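Local atomic coordinates of RidA family protein (Psychrobacter sp. MES7-P7E, PDB entry 6L8P), a protein that probably hydrolyses reactive enamine and imine intermediates to their keto acids, releasing ammonia. Residues A[29-34]-A[78-83]. The protein carries 1 engineered substitution. Sequence-based numbering, arbitrary orientation.
Sequences DKAPAA and IKAICE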
loop_
_atom_site.group_PDB
_atom_site.type_symbol
_atom_site.label_atom_id
_atom_site.label_comp_id
_atom_site.label_asym_id
_atom_site.label_seq_id
_atom_site.Cartn_x
_atom_site.Cartn_y
_atom_site.Cartn_z
ATOM N N ASP A 29 -14.708 -18.670 -7.544
ATOM C CA ASP A 29 -13.970 -19.390 -8.572
ATOM C C ASP A 29 -13.786 -18.605 -9.864
ATOM O O ASP A 29 -13.076 -19.084 -10.761
ATOM C CB ASP A 29 -14.687 -20.709 -8.901
ATOM C CG ASP A 29 -14.832 -21.611 -7.700
ATOM O OD1 ASP A 29 -13.921 -21.632 -6.843
ATOM O OD2 ASP A 29 -15.868 -22.308 -7.612
ATOM N N LYS A 30 -14.420 -17.430 -10.008
ATOM C CA LYS A 30 -14.232 -16.630 -11.202
ATOM C C LYS A 30 -12.976 -15.785 -11.151
ATOM O O LYS A 30 -12.664 -15.117 -12.133
ATOM C CB LYS A 30 -15.459 -15.746 -11.426
ATOM C CG LYS A 30 -16.695 -16.625 -11.728
ATOM C CD LYS A 30 -18.010 -15.877 -11.679
ATOM C CE LYS A 30 -18.925 -16.406 -12.775
ATOM N NZ LYS A 30 -19.913 -17.389 -12.245
ATOM N N ALA A 31 -12.270 -15.775 -10.030
ATOM C CA ALA A 31 -10.963 -15.142 -9.973
ATOM C C ALA A 31 -9.907 -16.181 -9.621
ATOM O O ALA A 31 -10.234 -17.277 -9.129
ATOM C CB ALA A 31 -10.951 -14.008 -8.933
ATOM N N PRO A 32 -8.638 -15.891 -9.884
ATOM C CA PRO A 32 -7.586 -16.894 -9.616
ATOM C C PRO A 32 -7.529 -17.299 -8.148
ATOM O O PRO A 32 -7.686 -16.476 -7.227
ATOM C CB PRO A 32 -6.291 -16.177 -10.032
ATOM C CG PRO A 32 -6.748 -15.107 -11.052
ATOM C CD PRO A 32 -8.097 -14.664 -10.501
ATOM N N ALA A 33 -7.235 -18.570 -7.919
ATOM C CA ALA A 33 -6.927 -18.992 -6.560
ATOM C C ALA A 33 -5.693 -18.268 -6.058
ATOM O O ALA A 33 -4.800 -17.930 -6.829
ATOM C CB ALA A 33 -6.665 -20.504 -6.528
ATOM N N ALA A 34 -5.639 -18.028 -4.745
ATOM C CA ALA A 34 -4.451 -17.377 -4.192
ATOM C C ALA A 34 -3.204 -18.207 -4.488
ATOM O O ALA A 34 -3.240 -19.432 -4.376
ATOM C CB ALA A 34 -4.633 -17.206 -2.686
ATOM N N ILE A 78 -10.283 -8.614 -10.758
ATOM C CA ILE A 78 -10.784 -7.706 -9.736
ATOM C C ILE A 78 -12.292 -7.594 -9.813
ATOM O O ILE A 78 -12.964 -7.644 -8.785
ATOM C CB ILE A 78 -10.099 -6.333 -9.864
ATOM C CG1 ILE A 78 -8.606 -6.475 -9.521
ATOM C CG2 ILE A 78 -10.760 -5.316 -8.920
ATOM C CD1 ILE A 78 -7.815 -5.171 -9.793
ATOM N N LYS A 79 -12.829 -7.435 -11.027
ATOM C CA LYS A 79 -14.280 -7.313 -11.206
ATOM C C LYS A 79 -15.002 -8.526 -10.624
ATOM O O LYS A 79 -16.016 -8.381 -9.913
ATOM C CB LYS A 79 -14.590 -7.137 -12.694
ATOM C CG LYS A 79 -16.040 -6.834 -13.009
ATOM C CD LYS A 79 -16.077 -6.203 -14.401
ATOM C CE LYS A 79 -17.188 -6.759 -15.246
ATOM N NZ LYS A 79 -18.340 -7.039 -14.371
ATOM N N ALA A 80 -14.467 -9.732 -10.876
ATOM C CA ALA A 80 -15.108 -10.923 -10.328
ATOM C C ALA A 80 -15.171 -10.872 -8.802
ATOM O O ALA A 80 -16.181 -11.270 -8.192
ATOM C CB ALA A 80 -14.369 -12.184 -10.791
ATOM N N ILE A 81 -14.077 -10.418 -8.162
ATOM C CA ILE A 81 -14.073 -10.358 -6.710
ATOM C C ILE A 81 -15.002 -9.259 -6.208
ATOM O O ILE A 81 -15.677 -9.431 -5.186
ATOM C CB ILE A 81 -12.633 -10.173 -6.206
ATOM C CG1 ILE A 81 -11.841 -11.400 -6.607
ATOM C CG2 ILE A 81 -12.636 -10.005 -4.697
ATOM C CD1 ILE A 81 -10.323 -11.239 -6.488
ATOM N N CYS A 82 -15.048 -8.126 -6.907
ATOM C CA CYS A 82 -15.987 -7.068 -6.548
ATOM C C CYS A 82 -17.396 -7.616 -6.514
ATOM O O CYS A 82 -18.140 -7.376 -5.558
ATOM C CB CYS A 82 -15.941 -5.907 -7.548
ATOM S SG CYS A 82 -14.425 -4.892 -7.499
ATOM N N GLU A 83 -17.758 -8.368 -7.553
ATOM C CA GLU A 83 -19.118 -8.903 -7.641
ATOM C C GLU A 83 -19.377 -9.923 -6.550
ATOM O O GLU A 83 -20.466 -9.943 -5.963
ATOM C CB GLU A 83 -19.341 -9.501 -9.022
ATOM C CG GLU A 83 -19.320 -8.438 -10.099
ATOM C CD GLU A 83 -19.307 -9.032 -11.493
ATOM O OE1 GLU A 83 -19.056 -10.250 -11.616
ATOM O OE2 GLU A 83 -19.556 -8.282 -12.461
#
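The methyl group of A80 points from helix 67-84 straight at the loop and meets it at the K30-A31 peptide. Its CA-CB bond is aimed almost directly at the carbonyl oxygen of K30, with A80 CB 3.6 Å from K30 O. K30 CB flanks the methyl from one side, 3.8 Å from A80 CB, its own bond from CA turned well off the line between them. The CA atoms of K30 and A80 are 5.8 Å apart. Of the K30 side chain CB alone touches the helix segment, and the remainder of the chain leads away.

One residue on, A31 directs its methyl group at the flank of I81. The A31 CB rests across the CG1-CD1 bond, side-on to the arm and almost evenly placed, 3.6 Å from I81 CG1 and 3.7 Å from I81 CD1. The I81 CB does not itself face the loop; chi1 of -64° sets CG1 beside the backbone N, and the nearly extended CG1-CD1 arm (chi2 166°) carries the contact across. A31 CB is also 4.3 Å from A80 CB, and thus borders both helix residues. No hydrogen bond crosses between the segments, and the association is van der Waals packing, buried at A31 and I81 and more open at K30.

This is packing within one subunit, for no other chain of the assembly touches either segment. It joins the loop between strands 23-26 and 41-44 to the C-terminal part of a helix layered on a mixed sheet: I78 and C82 of helix 67-84 lie on strands 47-54 and 137-144, A80 and I81 meet the loop along the helix flank, and P32 and I81 both touch Q53 of strand 47-54.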